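Local atomic coordinates of lipoteichoic acid primase (Listeria monocytogenes, PDB entry 4UOP), a protein that belongs to the sulfatase-like family and forms the extracellular catalytic domain of a lipoteichoic acid primase, with a magnesium ion bound in the model. Residues T152-D157 / Q217-S222; S192-Y197 / V254-K259. All coordinates share one frame; numbering follows the deposited sequence.

Interaction 1 (T152-D157 / Q217-S222); sequences TFHTND and QLISVS
His-154 sets its imidazole obliquely across Ile-219 and reaches as far as Val-221. His-154 ND1 passes 3.5 Å from Ile-219 CB, and His-154 CE1 meets Val-221 CB at 3.7 Å, the two side chains crossing at about a right angle. With CG anti to the backbone N (chi1 -179°), the ring swings across to segment 217-222, where His-154 ND1 donates to Ile-219 O at 3.0 Å. That bond is almost straight, 174° at the hydrogen, and the oxygen lies in the imidazole plane, although the nitrogen stands above the carbonyl plane rather than on a lone pair. Ile-219 O is gripped a second time by water 1, which in turn accepts from Thr-155 N.

Upstream, the two strands run as parallel neighbours in the central mixed sheet of this sulfatase-type domain, Thr-152 beside Gln-217 and Phe-153 beside Leu-218. Phe-153 N donates to Gln-217 O at 2.8 Å, and Phe-153 O accepts from Ile-219 N at 2.9 Å. On one face of the sheet Thr-152 OG1 rests 3.8 Å from Gln-217 CB, and both side chains lie against Tyr-116 of helix 107-117. On the other, Phe-153 CB touches Leu-218 CG at 4.2 Å; the phenylalanine ring, also stacked with Tyr-176, packs on helix 193-209. Thr-155 OG1 meets Val-221 CG1, its hydroxyl being held outside this pair by Pro-191 O and Ser-190 OG.

Beyond the Phe-153 and Leu-218 bridge, the imidazole and water 1 join the backbones. The bond to Ile-219 O implies that ND1 carries a proton, and the two donors on this buried carbonyl probably polarise it.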
ATOM      1  N   THR B 152      -7.721  25.583   2.135  1.00 16.85           N
ATOM      2  CA  THR B 152      -6.414  24.940   2.139  1.00 17.87           C
ATOM      3  C   THR B 152      -5.587  25.453   0.963  1.00 17.38           C
ATOM      4  O   THR B 152      -6.147  25.785  -0.088  1.00 17.03           O
ATOM      5  CB  THR B 152      -6.570  23.406   2.137  1.00 19.28           C
ATOM      6  OG1 THR B 152      -5.291  22.762   2.271  1.00 22.13           O
ATOM      7  CG2 THR B 152      -7.296  22.935   0.895  1.00 20.49           C
ATOM      8  N   PHE B 153      -4.268  25.520   1.170  1.00 17.24           N
ATOM      9  CA  PHE B 153      -3.314  26.133   0.247  1.00 17.70           C
ATOM     10  C   PHE B 153      -2.176  25.162  -0.024  1.00 18.51           C
ATOM     11  O   PHE B 153      -1.557  24.651   0.900  1.00 16.68           O
ATOM     12  CB  PHE B 153      -2.689  27.389   0.871  1.00 18.15           C
ATOM     13  CG  PHE B 153      -3.670  28.494   1.198  1.00 18.53           C
ATOM     14  CD1 PHE B 153      -4.445  28.442   2.363  1.00 18.42           C
ATOM     15  CD2 PHE B 153      -3.802  29.589   0.375  1.00 19.54           C
ATOM     16  CE1 PHE B 153      -5.313  29.469   2.685  1.00 19.01           C
ATOM     17  CE2 PHE B 153      -4.694  30.611   0.685  1.00 20.17           C
ATOM     18  CZ  PHE B 153      -5.447  30.550   1.842  1.00 19.63           C
ATOM     19  N   HIS B 154      -1.878  24.939  -1.303  1.00 20.27           N
ATOM     20  CA  HIS B 154      -0.742  24.109  -1.699  1.00 21.81           C
ATOM     21  C   HIS B 154      -0.376  24.494  -3.120  1.00 21.37           C
ATOM     22  O   HIS B 154      -1.276  24.700  -3.929  1.00 19.90           O
ATOM     23  CB  HIS B 154      -1.119  22.637  -1.618  1.00 23.62           C
ATOM     24  CG  HIS B 154      -0.006  21.701  -1.980  1.00 26.63           C
ATOM     25  ND1 HIS B 154       1.169  21.618  -1.260  1.00 28.05           N
ATOM     26  CD2 HIS B 154       0.103  20.800  -2.982  1.00 28.77           C
ATOM     27  CE1 HIS B 154       1.947  20.696  -1.797  1.00 29.47           C
ATOM     28  NE2 HIS B 154       1.326  20.190  -2.849  1.00 30.56           N
ATOM     29  N   THR B 155       0.919  24.608  -3.423  1.00 23.69           N
ATOM     30  CA  THR B 155       1.339  25.216  -4.695  1.00 25.28           C
ATOM     31  C   THR B 155       1.352  24.259  -5.888  1.00 27.38           C
ATOM     32  O   THR B 155       1.528  24.717  -7.021  1.00 26.45           O
ATOM     33  CB  THR B 155       2.712  25.919  -4.604  1.00 26.15           C
ATOM     34  OG1 THR B 155       3.744  24.950  -4.394  1.00 27.53           O
ATOM     35  CG2 THR B 155       2.732  26.958  -3.478  1.00 26.09           C
ATOM     36  N   ASN B 156       1.143  22.967  -5.659  1.00 27.96           N
ATOM     37  CA  ASN B 156       1.005  22.019  -6.764  1.00 32.91           C
ATOM     38  C   ASN B 156      -0.448  21.879  -7.253  1.00 32.14           C
ATOM     39  O   ASN B 156      -1.381  22.410  -6.641  1.00 28.77           O
ATOM     40  CB  ASN B 156       1.539  20.648  -6.351  1.00 35.87           C
ATOM     41  CG  ASN B 156       2.230  19.918  -7.487  1.00 40.34           C
ATOM     42  OD1 ASN B 156       2.086  20.267  -8.667  1.00 43.52           O
ATOM     43  ND2 ASN B 156       2.985  18.882  -7.134  1.00 43.85           N
ATOM     44  N   ASP B 157      -0.629  21.163  -8.358  1.00 32.06           N
ATOM     45  CA  ASP B 157      -1.955  20.985  -8.954  1.00 35.06           C
ATOM     46  C   ASP B 157      -2.838  20.073  -8.100  1.00 33.51           C
ATOM     47  O   ASP B 157      -2.402  19.027  -7.651  1.00 32.71           O
ATOM     48  CB  ASP B 157      -1.832  20.416 -10.373  1.00 37.25           C
ATOM     49  CG  ASP B 157      -1.156  21.391 -11.341  1.00 41.70           C
ATOM     50  OD1 ASP B 157      -1.797  22.394 -11.739  1.00 45.52           O
ATOM     51  OD2 ASP B 157       0.014  21.159 -11.720  1.00 43.33           O
ATOM     52  N   GLN B 217      -5.335  25.985   6.168  1.00 15.46           N
ATOM     53  CA  GLN B 217      -4.395  24.853   6.181  1.00 15.82           C
ATOM     54  C   GLN B 217      -3.405  25.048   5.030  1.00 16.48           C
ATOM     55  O   GLN B 217      -3.825  25.136   3.888  1.00 16.55           O
ATOM     56  CB  GLN B 217      -5.134  23.543   5.980  1.00 17.08           C
ATOM     57  CG  GLN B 217      -4.231  22.329   5.912  1.00 17.72           C
ATOM     58  CD  GLN B 217      -3.927  21.696   7.253  1.00 18.63           C
ATOM     59  OE1 GLN B 217      -4.675  21.861   8.230  1.00 18.69           O
ATOM     60  NE2 GLN B 217      -2.860  20.900   7.296  1.00 20.40           N
ATOM     61  N   LEU B 218      -2.122  25.144   5.351  1.00 15.41           N
ATOM     62  CA  LEU B 218      -1.078  25.322   4.358  1.00 16.70           C
ATOM     63  C   LEU B 218      -0.229  24.061   4.312  1.00 17.03           C
ATOM     64  O   LEU B 218       0.176  23.534   5.362  1.00 17.54           O
ATOM     65  CB  LEU B 218      -0.212  26.533   4.695  1.00 18.26           C
ATOM     66  CG  LEU B 218      -0.894  27.898   4.621  1.00 21.04           C
ATOM     67  CD1 LEU B 218      -1.644  28.214   5.898  1.00 21.10           C
ATOM     68  CD2 LEU B 218       0.114  29.009   4.375  1.00 22.19           C
ATOM     69  N   ILE B 219       0.038  23.560   3.107  1.00 16.58           N
ATOM     70  CA  ILE B 219       0.809  22.354   2.913  1.00 16.91           C
ATOM     71  C   ILE B 219       2.095  22.781   2.198  1.00 17.20           C
ATOM     72  O   ILE B 219       2.025  23.181   1.099  1.00 16.79           O
ATOM     73  CB  ILE B 219       0.055  21.340   2.026  1.00 17.34           C
ATOM     74  CG1 ILE B 219      -1.377  21.172   2.529  1.00 17.86           C
ATOM     75  CG2 ILE B 219       0.721  19.999   2.018  1.00 18.48           C
ATOM     76  CD1 ILE B 219      -1.419  20.538   3.854  1.00 17.34           C
ATOM     77  N   SER B 220       3.230  22.669   2.872  1.00 17.11           N
ATOM     78  CA  SER B 220       4.519  23.050   2.305  1.00 18.38           C
ATOM     79  C   SER B 220       5.020  22.028   1.308  1.00 19.53           C
ATOM     80  O   SER B 220       4.469  20.967   1.247  1.00 19.26           O
ATOM     81  CB  SER B 220       5.550  23.286   3.390  1.00 18.66           C
ATOM     82  OG  SER B 220       6.114  22.114   3.778  1.00 19.15           O
ATOM     83  N   VAL B 221       6.003  22.378   0.480  1.00 19.25           N
ATOM     84  CA  VAL B 221       6.465  21.442  -0.505  1.00 21.32           C
ATOM     85  C   VAL B 221       7.945  21.493  -0.842  1.00 20.30           C
ATOM     86  O   VAL B 221       8.423  20.607  -1.402  1.00 19.18           O
ATOM     87  CB  VAL B 221       5.606  21.487  -1.777  1.00 23.51           C
ATOM     88  CG1 VAL B 221       6.046  22.606  -2.655  1.00 26.31           C
ATOM     89  CG2 VAL B 221       5.656  20.189  -2.536  1.00 25.21           C
ATOM     90  N   SER B 222       8.603  22.570  -0.490  1.00 19.73           N
ATOM     91  CA  SER B 222       9.978  22.779  -0.932  1.00 20.25           C
ATOM     92  C   SER B 222      10.957  21.736  -0.381  1.00 21.23           C
ATOM     93  O   SER B 222      11.995  21.513  -0.939  1.00 20.86           O
ATOM     94  CB  SER B 222      10.460  24.194  -0.641  1.00 19.63           C
ATOM     95  OG  SER B 222       9.780  25.110  -1.418  1.00 20.80           O
TER
HETATM   96  O   HOH W   1       2.955  24.328  -1.377  1.00 21.86           O

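Interaction 2 (S192-Y197 / V254-K259)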
ATOM      1  N   SER B 192       7.747  27.875  -4.725  1.00 22.14           N
ATOM      2  CA  SER B 192       8.457  27.694  -3.476  1.00 21.89           C
ATOM      3  C   SER B 192       7.551  27.931  -2.278  1.00 20.81           C
ATOM      4  O   SER B 192       6.483  28.539  -2.412  1.00 20.77           O
ATOM      5  CB  SER B 192       9.625  28.670  -3.417  1.00 22.57           C
ATOM      6  OG  SER B 192       9.153  30.002  -3.369  1.00 23.54           O
ATOM      7  N   ASP B 193       7.994  27.460  -1.112  1.00 20.25           N
ATOM      8  CA  ASP B 193       7.334  27.802   0.146  1.00 20.00           C
ATOM      9  C   ASP B 193       7.246  29.325   0.329  1.00 20.75           C
ATOM     10  O   ASP B 193       6.293  29.806   0.921  1.00 18.85           O
ATOM     11  CB  ASP B 193       8.063  27.202   1.351  1.00 19.60           C
ATOM     12  CG  ASP B 193       7.947  25.684   1.434  1.00 19.08           C
ATOM     13  OD1 ASP B 193       7.219  25.044   0.635  1.00 19.96           O
ATOM     14  OD2 ASP B 193       8.606  25.126   2.333  1.00 19.45           O
ATOM     15  N   GLU B 194       8.245  30.084  -0.141  1.00 20.71           N
ATOM     16  CA  GLU B 194       8.157  31.542  -0.066  1.00 22.11           C
ATOM     17  C   GLU B 194       6.915  32.060  -0.794  1.00 21.35           C
ATOM     18  O   GLU B 194       6.227  32.925  -0.293  1.00 20.47           O
ATOM     19  CB  GLU B 194       9.406  32.234  -0.630  1.00 24.56           C
ATOM     20  CG  GLU B 194       9.389  33.745  -0.442  1.00 27.75           C
ATOM     21  CD  GLU B 194      10.745  34.407  -0.678  1.00 31.92           C
ATOM     22  OE1 GLU B 194      11.627  33.788  -1.308  1.00 32.18           O
ATOM     23  OE2 GLU B 194      10.930  35.560  -0.219  1.00 36.22           O
ATOM     24  N   VAL B 195       6.630  31.514  -1.969  1.00 20.51           N
ATOM     25  CA  VAL B 195       5.453  31.926  -2.746  1.00 20.23           C
ATOM     26  C   VAL B 195       4.164  31.465  -2.028  1.00 19.26           C
ATOM     27  O   VAL B 195       3.172  32.200  -1.990  1.00 19.76           O
ATOM     28  CB  VAL B 195       5.515  31.367  -4.181  1.00 20.78           C
ATOM     29  CG1 VAL B 195       4.223  31.624  -4.932  1.00 20.11           C
ATOM     30  CG2 VAL B 195       6.700  31.977  -4.946  1.00 21.58           C
ATOM     31  N   LEU B 196       4.199  30.262  -1.452  1.00 18.86           N
ATOM     32  CA  LEU B 196       3.061  29.740  -0.679  1.00 18.77           C
ATOM     33  C   LEU B 196       2.659  30.742   0.385  1.00 18.45           C
ATOM     34  O   LEU B 196       1.498  31.195   0.430  1.00 18.61           O
ATOM     35  CB  LEU B 196       3.413  28.389  -0.034  1.00 18.38           C
ATOM     36  CG  LEU B 196       2.432  27.842   1.009  1.00 18.52           C
ATOM     37  CD1 LEU B 196       1.126  27.451   0.336  1.00 19.18           C
ATOM     38  CD2 LEU B 196       3.050  26.669   1.734  1.00 19.20           C
ATOM     39  N   TYR B 197       3.629  31.153   1.201  1.00 19.11           N
ATOM     40  CA  TYR B 197       3.327  32.021   2.327  1.00 20.05           C
ATOM     41  C   TYR B 197       2.996  33.454   1.891  1.00 20.23           C
ATOM     42  O   TYR B 197       2.097  34.091   2.443  1.00 19.07           O
ATOM     43  CB  TYR B 197       4.472  32.022   3.336  1.00 19.79           C
ATOM     44  CG  TYR B 197       4.759  30.663   3.936  1.00 18.96           C
ATOM     45  CD1 TYR B 197       3.732  29.899   4.504  1.00 18.34           C
ATOM     46  CD2 TYR B 197       6.041  30.141   3.950  1.00 17.89           C
ATOM     47  CE1 TYR B 197       3.989  28.650   5.038  1.00 18.16           C
ATOM     48  CE2 TYR B 197       6.313  28.903   4.503  1.00 17.92           C
ATOM     49  CZ  TYR B 197       5.272  28.143   5.044  1.00 18.52           C
ATOM     50  OH  TYR B 197       5.537  26.889   5.571  1.00 18.55           O
ATOM     51  N   VAL B 254      15.344  21.557   4.317  1.00 18.11           N
ATOM     52  CA  VAL B 254      14.661  21.774   5.598  1.00 19.26           C
ATOM     53  C   VAL B 254      15.001  23.164   6.150  1.00 18.78           C
ATOM     54  O   VAL B 254      14.133  23.860   6.660  1.00 18.20           O
ATOM     55  CB  VAL B 254      15.013  20.663   6.597  1.00 20.33           C
ATOM     56  CG1 VAL B 254      14.631  21.053   8.013  1.00 22.72           C
ATOM     57  CG2 VAL B 254      14.329  19.366   6.173  1.00 21.22           C
ATOM     58  N   HIS B 255      16.262  23.586   6.002  1.00 18.59           N
ATOM     59  CA  HIS B 255      16.670  24.892   6.458  1.00 19.56           C
ATOM     60  C   HIS B 255      15.945  25.986   5.684  1.00 18.55           C
ATOM     61  O   HIS B 255      15.508  26.961   6.264  1.00 19.93           O
ATOM     62  CB  HIS B 255      18.187  25.070   6.332  1.00 20.72           C
ATOM     63  CG  HIS B 255      18.665  26.411   6.779  1.00 22.98           C
ATOM     64  ND1 HIS B 255      18.771  26.754   8.108  1.00 24.15           N
ATOM     65  CD2 HIS B 255      19.032  27.506   6.076  1.00 24.42           C
ATOM     66  CE1 HIS B 255      19.217  27.995   8.201  1.00 25.55           C
ATOM     67  NE2 HIS B 255      19.376  28.474   6.983  1.00 26.08           N
ATOM     68  N   TYR B 256      15.837  25.827   4.367  1.00 18.52           N
ATOM     69  CA  TYR B 256      15.090  26.762   3.550  1.00 18.47           C
ATOM     70  C   TYR B 256      13.617  26.820   4.003  1.00 18.29           C
ATOM     71  O   TYR B 256      13.054  27.898   4.208  1.00 18.48           O
ATOM     72  CB  TYR B 256      15.179  26.387   2.073  1.00 19.31           C
ATOM     73  CG  TYR B 256      14.230  27.185   1.235  1.00 20.43           C
ATOM     74  CD1 TYR B 256      14.550  28.485   0.826  1.00 20.79           C
ATOM     75  CD2 TYR B 256      12.962  26.678   0.897  1.00 21.24           C
ATOM     76  CE1 TYR B 256      13.649  29.232   0.087  1.00 21.20           C
ATOM     77  CE2 TYR B 256      12.069  27.419   0.158  1.00 21.42           C
ATOM     78  CZ  TYR B 256      12.416  28.695  -0.246  1.00 21.18           C
ATOM     79  OH  TYR B 256      11.499  29.433  -0.965  1.00 22.38           O
ATOM     80  N   ALA B 257      13.008  25.657   4.149  1.00 17.55           N
ATOM     81  CA  ALA B 257      11.603  25.584   4.540  1.00 16.94           C
ATOM     82  C   ALA B 257      11.376  26.232   5.918  1.00 16.65           C
ATOM     83  O   ALA B 257      10.413  26.975   6.107  1.00 17.38           O
ATOM     84  CB  ALA B 257      11.135  24.141   4.524  1.00 16.68           C
ATOM     85  N   ASP B 258      12.264  25.958   6.861  1.00 17.44           N
ATOM     86  CA  ASP B 258      12.206  26.550   8.198  1.00 18.70           C
ATOM     87  C   ASP B 258      12.402  28.076   8.150  1.00 19.35           C
ATOM     88  O   ASP B 258      11.713  28.831   8.850  1.00 18.28           O
ATOM     89  CB  ASP B 258      13.223  25.876   9.111  1.00 20.13           C
ATOM     90  CG  ASP B 258      13.336  26.531  10.473  1.00 22.82           C
ATOM     91  OD1 ASP B 258      14.039  27.574  10.610  1.00 23.31           O
ATOM     92  OD2 ASP B 258      12.740  25.977  11.436  1.00 24.29           O
ATOM     93  N   LYS B 259      13.325  28.540   7.308  1.00 19.22           N
ATOM     94  CA  LYS B 259      13.505  29.984   7.121  1.00 19.72           C
ATOM     95  C   LYS B 259      12.223  30.670   6.634  1.00 18.21           C
ATOM     96  O   LYS B 259      11.829  31.711   7.160  1.00 18.49           O
ATOM     97  CB  LYS B 259      14.628  30.251   6.129  1.00 20.95           C
ATOM     98  CG  LYS B 259      14.909  31.724   5.889  1.00 23.88           C
ATOM     99  CD  LYS B 259      16.204  31.856   5.107  1.00 26.90           C
ATOM    100  CE  LYS B 259      16.550  33.299   4.784  1.00 30.81           C
ATOM    101  NZ  LYS B 259      16.144  33.609   3.393  1.00 33.38           N
TER
HETATM  102  O   HOH W   2       8.015  26.055   4.797  1.00 17.18           O
HETATM  103  O   HOH W   3      12.318  31.408  -2.353  1.00 30.04           O
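Tyr-256 extends its phenol from helix 246-271 to the start of helix 193-209, where Tyr-256 OH lies 3.2 Å from Ser-192 CB and 3.5 Å from Glu-194 CB. CG anti to the backbone N (chi1 170°) carries the ring across to the other helix; the axes of 193-197 and 254-259 come within 10.2 Å, 18° from parallel. Tyr-256 OH accepts a weak bond from Glu-194 N at 3.4 Å and makes a very short contact with water 3, itself a donor to Glu-194 OE1.

Ser-192 is the N-cap: chi1 of 65° folds OG back over the first turn to accept from Val-195 N, while Asp-185 holds the same hydroxyl. Asp-193 OD2 comes to 3.5 Å from Ala-257 CB; its OD1 is bonded to Val-221. Water 2 donates to Asp-193 OD2 and Ala-257 O and accepts from Tyr-197 OH, at the edge of that ring.

Tyr-256 OH and waters 2 and 3 thus link the two helices in addition to the contact of Asp-193 with Ala-257. Val-221 N on OD1, water 2 on OD2 and the nearby helix N-terminus would probably favour the ionised form of Asp-193.

In the fold
Interactions 1 and 2 have centres 11 Å apart and meet at the loop that leaves strand 214-219. Asp-193 OD1 accepts from Val-221 N at 2.9 Å, and Asp-193 N lies 3.0 Å from Ser-222 OG, both probable hydrogen bonds, so the helix start of interaction 2 grips the chain just beyond the ladder of interaction 1. Ser-222 OG also packs 3.6 Å from Tyr-256 CE2. The segments alternate along the chain. The magnesium ion, held by Glu-66, Thr-108, Asp-284 and His-285, is about 7 Å from the Ile-219 side chain and about 11 Å from that of Asp-193. Ser-220 OG bonds to Glu-66 N, tying interaction 1 to a metal-site residue.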